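Local atomic coordinates of exoribonuclease II, mitochondrial (Candida glabrata, PDB entry 6F3H), a protein that degrades RNA from the 3' end in mitochondria, acting as the nuclease component of the mtEXO degradosome, a complex of nuclease and helicase. Residues Asp404-Asn409 with Asp465-Met470; Asn477-Gly482 with Ser698-Gly703. The protein carries 1 engineered substitution. One frame throughout, in Å; residues are numbered along the deposited sequence.

Contact 1: Asp404-Asn409 with Asp465-Met470; sequences DAHEIN and DLVVPM. Engineered in segment 404-409: Asn409 (natural residue Asp). With nucleotides of chain C.
His406 and Val467 meet beside the ribose of C6 of chain C, in the RNB nuclease domain, where the loop that leads into strand 410-416 passes the short strand 467-468. The packing between the two segments is slight (138 Å² buried in all) and made of van der Waals contacts, with no hydrogen bond. CG2 of Val467 lies 3.8 Å from NE2 of His406, approaching the imidazole ring obliquely, and the two side chains run in from opposite directions. Further along, CB of Pro469 touches OE1 of Glu407 at 4.1 Å, with the two side chains crossing at about a right angle; that carboxylate oxygen is hydrogen-bonded to Thr460.

Polar interactions instead join the loop to C6 of chain C. Backbone groups grip the ribose hydroxyl O3': Glu407 N donates to O3' at 2.6 Å. His406 N donates to O3' at 3.0 Å, and O3' in turn donates to Glu407 O. The neighbouring O2' lies in the plane of the His406 ring, at its edge, and pairs with ND1 at 3.3 Å in a nearly straight bond. Chi1 of -61° sets the ring beside the backbone N, and chi2 of 81° turns ND1 to the hydroxyl that His406 N also reaches, weakly. Both ribose hydroxyls are thus read by adjacent groups, consistent with recognition of an RNA 3' end.

The phosphate is held at the far end of the loop. Asn409, an engineered residue that is aspartate in the natural protein, offers its backbone N to OP1 at 2.9 Å, and its side-chain ND2 adds a weak bond to the same oxygen at 3.3 Å.

Contact 2: Asn477-Gly482 with Ser698-Gly703; sequences NRADLG and SPMRRG. With nucleotides of chain C.
At the RNA-binding site of the RNB domain, the end of helix 473-479 packs against the loop that precedes helix 703-716, through the side chain of the selenomethionine Met700. Its methyl CE lies 4.3 Å from CB of Ala479 and 3.9 Å from OD1 of Asp480, whose side chain it crosses at about a right angle. A bend at chi3 (85°) turns this methyl to the carboxylate, whose OD1 is held by Ile408 N.

The next two residues of the loop turn to the RNA backbone. Arg701, extended from CG to NE, donates to OP2 of C6 of chain C from both NE (2.6 Å) and NH2 (2.9 Å), a forked grip in the plane of the guanidinium. NH2 also makes a weak bond to OP2 of A5 of chain C. Ser698 CB lies over one face of this guanidinium and C5 of the cytosine of C6 of chain C over the opposite one, both toward the rim, which probably limits its rotation. Arg702 reaches the A5 phosphate from NH1, 3.3 Å from its OP2, and its NH2 forms a salt bridge with Asp705. Two arginines thereby bring positive charge to successive phosphates.

Arg702 is the N-cap of helix 703-716, so the loop carrying the two arginines runs directly into that helix; both segments also lean on strand 421-429, Pro699 on Ile428 and Leu481 on Ala429.

In the fold
Contacts 1 and 2 lie with their centres 10 Å apart, on the same side of the chain's centre and within the RNB domain. They come in series: contact 1 closes at 465-470, and helix 473-479 then leads into contact 2, whose second segment arrives more than 200 residues later. Two probable hydrogen bonds join them directly, Ile408 N with Asp480 OD1 (2.6 Å) and the engineered Asn409 OD1 with Met700 N (3.0 Å). Together they bind A5 and C6 of chain C, probably its 3' end, contact 1 at the ribose and one phosphate oxygen of C6, contact 2 at both phosphates. The side chains of Glu407 and Asp480 each lie about 8 Å from the magnesium ion bound by Asp401 and Asp410, as suits an exoribonuclease active site.

Contact 1: Asp404-Asn409 with Asp465-Met470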
loop_
_atom_site.group_PDB
_atom_site.type_symbol
_atom_site.label_atom_id
_atom_site.label_comp_id
_atom_site.label_asym_id
_atom_site.label_seq_id
_atom_site.Cartn_x
_atom_site.Cartn_y
_atom_site.Cartn_z
ATOM N N ASP A 404 4.894 21.308 7.532
ATOM C CA ASP A 404 5.481 20.077 8.057
ATOM C C ASP A 404 5.930 19.093 6.966
ATOM O O ASP A 404 5.753 17.884 7.132
ATOM C CB ASP A 404 4.443 19.434 8.966
ATOM C CG ASP A 404 3.078 19.344 8.294
ATOM O OD1 ASP A 404 2.938 18.548 7.341
ATOM O OD2 ASP A 404 2.155 20.091 8.689
ATOM N N ALA A 405 6.549 19.542 5.875
ATOM C CA ALA A 405 6.847 18.696 4.726
ATOM C C ALA A 405 8.308 18.271 4.736
ATOM O O ALA A 405 9.161 18.929 5.340
ATOM C CB ALA A 405 6.534 19.417 3.418
ATOM N N HIS A 406 8.587 17.139 4.089
ATOM C CA HIS A 406 9.920 16.551 4.090
ATOM C C HIS A 406 10.611 16.669 2.741
ATOM O O HIS A 406 11.683 17.270 2.631
ATOM C CB HIS A 406 9.833 15.081 4.480
ATOM C CG HIS A 406 9.263 14.861 5.837
ATOM N ND1 HIS A 406 7.908 14.881 6.080
ATOM C CD2 HIS A 406 9.859 14.637 7.031
ATOM C CE1 HIS A 406 7.691 14.664 7.365
ATOM N NE2 HIS A 406 8.860 14.514 7.964
ATOM N N GLU A 407 10.012 16.104 1.706
ATOM C CA GLU A 407 10.571 16.116 0.370
ATOM C C GLU A 407 9.732 17.045 -0.480
ATOM O O GLU A 407 8.504 16.910 -0.536
ATOM C CB GLU A 407 10.582 14.721 -0.259
ATOM C CG GLU A 407 11.447 13.693 0.447
ATOM C CD GLU A 407 10.649 12.524 1.002
ATOM O OE1 GLU A 407 11.125 11.372 0.871
ATOM O OE2 GLU A 407 9.541 12.753 1.543
ATOM N N ILE A 408 10.397 17.975 -1.141
ATOM C CA ILE A 408 9.758 18.890 -2.072
ATOM C C ILE A 408 10.088 18.380 -3.464
ATOM O O ILE A 408 11.219 18.547 -3.922
ATOM C CB ILE A 408 10.245 20.330 -1.867
ATOM C CG1 ILE A 408 10.509 20.587 -0.386
ATOM C CG2 ILE A 408 9.231 21.330 -2.383
ATOM C CD1 ILE A 408 9.286 20.381 0.509
ATOM N N ASN A 409 9.094 17.786 -4.146
ATOM C CA ASN A 409 9.285 17.135 -5.435
ATOM C C ASN A 409 8.836 17.996 -6.606
ATOM O O ASN A 409 9.222 17.722 -7.746
ATOM C CB ASN A 409 8.458 15.821 -5.523
ATOM C CG ASN A 409 9.033 14.654 -4.723
ATOM O OD1 ASN A 409 9.985 13.996 -5.148
ATOM N ND2 ASN A 409 8.404 14.347 -3.602
ATOM N N ASP A 465 3.496 8.162 13.328
ATOM C CA ASP A 465 4.587 8.033 14.274
ATOM C C ASP A 465 5.888 8.569 13.703
ATOM O O ASP A 465 6.671 9.187 14.425
ATOM C CB ASP A 465 4.746 6.570 14.682
ATOM C CG ASP A 465 3.480 5.989 15.299
ATOM O OD1 ASP A 465 2.501 5.830 14.540
ATOM O OD2 ASP A 465 3.466 5.686 16.522
ATOM N N LEU A 466 6.159 8.318 12.428
ATOM C CA LEU A 466 7.503 8.533 11.911
ATOM C C LEU A 466 7.489 8.531 10.390
ATOM O O LEU A 466 6.465 8.272 9.757
ATOM C CB LEU A 466 8.458 7.461 12.420
ATOM C CG LEU A 466 8.443 6.258 11.479
ATOM C CD1 LEU A 466 9.681 5.421 11.672
ATOM C CD2 LEU A 466 7.178 5.425 11.656
ATOM N N VAL A 467 8.654 8.821 9.805
ATOM C CA VAL A 467 8.849 8.766 8.362
ATOM C C VAL A 467 10.168 8.063 8.036
ATOM O O VAL A 467 11.173 8.279 8.718
ATOM C CB VAL A 467 8.813 10.183 7.766
ATOM C CG1 VAL A 467 8.833 10.111 6.252
ATOM C CG2 VAL A 467 7.580 10.964 8.280
ATOM N N VAL A 468 10.167 7.205 7.022
ATOM C CA VAL A 468 11.376 6.543 6.538
ATOM C C VAL A 468 11.572 6.845 5.061
ATOM O O VAL A 468 10.951 6.217 4.203
ATOM C CB VAL A 468 11.327 5.027 6.774
ATOM C CG1 VAL A 468 12.629 4.415 6.398
ATOM C CG2 VAL A 468 11.078 4.747 8.220
ATOM N N PRO A 469 12.492 7.751 4.723
ATOM C CA PRO A 469 12.619 8.187 3.335
ATOM C C PRO A 469 13.183 7.067 2.490
ATOM O O PRO A 469 14.085 6.343 2.910
ATOM C CB PRO A 469 13.619 9.356 3.420
ATOM C CG PRO A 469 13.703 9.719 4.870
ATOM C CD PRO A 469 13.508 8.400 5.566
HETATM N N MSE A 470 12.644 6.932 1.297
HETATM C CA MSE A 470 13.205 6.007 0.352
HETATM C C MSE A 470 14.684 6.282 0.026
HETATM O O MSE A 470 15.438 5.344 -0.220
HETATM C CB MSE A 470 12.356 6.030 -0.902
HETATM C CG MSE A 470 12.934 5.312 -2.066
HETATM SE SE MSE A 470 12.162 6.037 -3.618
HETATM C CE MSE A 470 10.855 4.878 -3.787
ATOM P P C C 6 5.375 16.206 -2.703
ATOM O OP1 C C 6 6.573 17.028 -2.923
ATOM O OP2 C C 6 5.100 15.019 -3.528
ATOM O "O5'" C C 6 5.458 15.823 -1.177
ATOM C "C5'" C C 6 5.466 16.852 -0.200
ATOM C "C4'" C C 6 5.279 16.311 1.198
ATOM O "O4'" C C 6 3.921 15.838 1.403
ATOM C "C3'" C C 6 6.114 15.114 1.590
ATOM O "O3'" C C 6 7.466 15.424 1.849
ATOM C "C2'" C C 6 5.381 14.648 2.821
ATOM O "O2'" C C 6 5.607 15.587 3.848
ATOM C "C1'" C C 6 3.931 14.819 2.374
ATOM N N1 C C 6 3.368 13.556 1.818
ATOM C C2 C C 6 2.835 12.612 2.730
ATOM O O2 C C 6 2.821 12.868 3.934
ATOM N N3 C C 6 2.318 11.427 2.348
ATOM C C4 C C 6 2.327 11.144 1.065
ATOM N N4 C C 6 1.795 9.964 0.728
ATOM C C5 C C 6 2.857 12.066 0.100
ATOM C C6 C C 6 3.370 13.236 0.500
#

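Contact 2: Asn477-Gly482 with Ser698-Gly703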
loop_
_atom_site.group_PDB
_atom_site.type_symbol
_atom_site.label_atom_id
_atom_site.label_comp_id
_atom_site.label_asym_id
_atom_site.label_seq_id
_atom_site.Cartn_x
_atom_site.Cartn_y
_atom_site.Cartn_z
ATOM N N ASN A 477 18.626 16.537 0.612
ATOM C CA ASN A 477 18.985 17.942 0.731
ATOM C C ASN A 477 19.399 18.509 -0.610
ATOM O O ASN A 477 19.025 19.636 -0.959
ATOM C CB ASN A 477 20.103 18.075 1.751
ATOM C CG ASN A 477 19.579 18.079 3.156
ATOM O OD1 ASN A 477 18.465 18.550 3.404
ATOM N ND2 ASN A 477 20.348 17.510 4.083
ATOM N N ARG A 478 20.170 17.736 -1.380
ATOM C CA ARG A 478 20.646 18.215 -2.668
ATOM C C ARG A 478 19.514 18.306 -3.667
ATOM O O ARG A 478 19.353 19.321 -4.346
ATOM C CB ARG A 478 21.740 17.314 -3.232
ATOM C CG ARG A 478 21.960 17.619 -4.687
ATOM C CD ARG A 478 23.361 17.376 -5.171
ATOM N NE ARG A 478 23.491 17.920 -6.524
ATOM C CZ ARG A 478 24.523 18.643 -6.961
ATOM N NH1 ARG A 478 25.536 18.928 -6.148
ATOM N NH2 ARG A 478 24.534 19.093 -8.216
ATOM N N ALA A 479 18.710 17.268 -3.759
ATOM C CA ALA A 479 17.735 17.210 -4.832
ATOM C C ALA A 479 16.482 18.026 -4.551
ATOM O O ALA A 479 15.756 18.353 -5.498
ATOM C CB ALA A 479 17.363 15.743 -5.078
ATOM N N ASP A 480 16.263 18.414 -3.297
ATOM C CA ASP A 480 15.044 19.098 -2.892
ATOM C C ASP A 480 14.876 20.431 -3.600
ATOM O O ASP A 480 15.827 21.212 -3.739
ATOM C CB ASP A 480 15.050 19.335 -1.378
ATOM C CG ASP A 480 14.137 18.392 -0.630
ATOM O OD1 ASP A 480 13.019 18.158 -1.124
ATOM O OD2 ASP A 480 14.517 17.893 0.450
ATOM N N LEU A 481 13.642 20.701 -4.016
ATOM C CA LEU A 481 13.321 22.027 -4.502
ATOM C C LEU A 481 13.080 22.967 -3.330
ATOM O O LEU A 481 13.119 22.584 -2.157
ATOM C CB LEU A 481 12.087 22.009 -5.391
ATOM C CG LEU A 481 12.083 21.153 -6.643
ATOM C CD1 LEU A 481 11.176 21.798 -7.657
ATOM C CD2 LEU A 481 13.468 20.986 -7.219
ATOM N N GLY A 482 12.786 24.215 -3.661
ATOM C CA GLY A 482 12.324 25.144 -2.664
ATOM C C GLY A 482 13.394 25.900 -1.923
ATOM O O GLY A 482 13.057 26.696 -1.043
ATOM N N SER A 698 6.716 12.708 -8.301
ATOM C CA SER A 698 7.270 12.459 -6.968
ATOM C C SER A 698 8.388 11.435 -7.005
ATOM O O SER A 698 8.311 10.388 -6.374
ATOM C CB SER A 698 6.167 11.989 -6.033
ATOM O OG SER A 698 4.991 12.663 -6.351
ATOM N N PRO A 699 9.479 11.735 -7.694
ATOM C CA PRO A 699 10.563 10.756 -7.812
ATOM C C PRO A 699 11.350 10.504 -6.525
ATOM O O PRO A 699 12.184 9.596 -6.529
ATOM C CB PRO A 699 11.456 11.359 -8.901
ATOM C CG PRO A 699 11.213 12.819 -8.817
ATOM C CD PRO A 699 9.786 12.989 -8.400
HETATM N N MSE A 700 11.151 11.254 -5.440
HETATM C CA MSE A 700 11.958 11.018 -4.223
HETATM C C MSE A 700 11.245 10.212 -3.183
HETATM O O MSE A 700 11.776 9.964 -2.104
HETATM C CB MSE A 700 12.347 12.304 -3.537
HETATM C CG MSE A 700 13.289 13.202 -4.272
HETATM SE SE MSE A 700 13.268 14.986 -3.433
HETATM C CE MSE A 700 14.574 14.734 -2.016
ATOM N N ARG A 701 10.006 9.878 -3.480
ATOM C CA ARG A 701 9.149 9.241 -2.507
ATOM C C ARG A 701 8.290 8.162 -3.132
ATOM O O ARG A 701 7.545 7.508 -2.406
ATOM C CB ARG A 701 8.266 10.286 -1.813
ATOM C CG ARG A 701 7.229 10.916 -2.712
ATOM C CD ARG A 701 6.314 11.836 -1.918
ATOM N NE ARG A 701 5.338 12.516 -2.766
ATOM C CZ ARG A 701 4.131 12.042 -3.056
ATOM N NH1 ARG A 701 3.741 10.881 -2.569
ATOM N NH2 ARG A 701 3.310 12.723 -3.838
ATOM N N ARG A 702 8.377 7.960 -4.444
ATOM C CA ARG A 702 7.737 6.864 -5.158
ATOM C C ARG A 702 8.740 6.280 -6.138
ATOM O O ARG A 702 9.212 6.982 -7.032
ATOM C CB ARG A 702 6.499 7.328 -5.915
ATOM C CG ARG A 702 5.393 7.846 -5.079
ATOM C CD ARG A 702 4.133 7.816 -5.899
ATOM N NE ARG A 702 4.184 8.850 -6.916
ATOM C CZ ARG A 702 3.289 9.817 -7.047
ATOM N NH1 ARG A 702 2.248 9.869 -6.227
ATOM N NH2 ARG A 702 3.421 10.710 -8.021
ATOM N N GLY A 703 9.030 4.980 -5.992
ATOM C CA GLY A 703 9.873 4.234 -6.895
ATOM C C GLY A 703 9.410 4.206 -8.340
ATOM O O GLY A 703 10.250 4.307 -9.241
ATOM P P C C 6 5.375 16.206 -2.703
ATOM O OP1 C C 6 6.573 17.028 -2.923
ATOM O OP2 C C 6 5.100 15.019 -3.528
ATOM O "O5'" C C 6 5.458 15.823 -1.177
ATOM C "C5'" C C 6 5.466 16.852 -0.200
ATOM C "C4'" C C 6 5.279 16.311 1.198
ATOM O "O4'" C C 6 3.921 15.838 1.403
ATOM C "C3'" C C 6 6.114 15.114 1.590
ATOM O "O3'" C C 6 7.466 15.424 1.849
ATOM C "C2'" C C 6 5.381 14.648 2.821
ATOM O "O2'" C C 6 5.607 15.587 3.848
ATOM C "C1'" C C 6 3.931 14.819 2.374
ATOM N N1 C C 6 3.368 13.556 1.818
ATOM C C2 C C 6 2.835 12.612 2.730
ATOM O O2 C C 6 2.821 12.868 3.934
ATOM N N3 C C 6 2.318 11.427 2.348
ATOM C C4 C C 6 2.327 11.144 1.065
ATOM N N4 C C 6 1.795 9.964 0.728
ATOM C C5 C C 6 2.857 12.066 0.100
ATOM C C6 C C 6 3.370 13.236 0.500
ATOM P P A C 5 1.387 14.329 -6.272
ATOM O OP1 A C 5 2.456 14.622 -7.252
ATOM O OP2 A C 5 1.144 12.915 -5.867
ATOM O "O5'" A C 5 1.743 15.135 -4.959
ATOM C "C5'" A C 5 1.935 16.532 -5.039
ATOM C "C4'" A C 5 1.879 17.193 -3.691
ATOM O "O4'" A C 5 0.562 17.034 -3.114
ATOM C "C3'" A C 5 2.819 16.649 -2.632
ATOM O "O3'" A C 5 4.120 17.176 -2.752
ATOM C "C2'" A C 5 2.129 17.072 -1.351
ATOM O "O2'" A C 5 2.337 18.457 -1.115
ATOM C "C1'" A C 5 0.670 16.853 -1.727
ATOM N N9 A C 5 0.298 15.475 -1.449
ATOM C C8 A C 5 0.308 14.382 -2.279
ATOM N N7 A C 5 -0.043 13.268 -1.688
ATOM C C5 A C 5 -0.271 13.685 -0.389
ATOM C C6 A C 5 -0.682 12.995 0.750
ATOM N N6 A C 5 -0.937 11.680 0.758
ATOM N N1 A C 5 -0.814 13.728 1.884
ATOM C C2 A C 5 -0.555 15.048 1.865
ATOM N N3 A C 5 -0.164 15.820 0.854
ATOM C C4 A C 5 -0.050 15.045 -0.232
#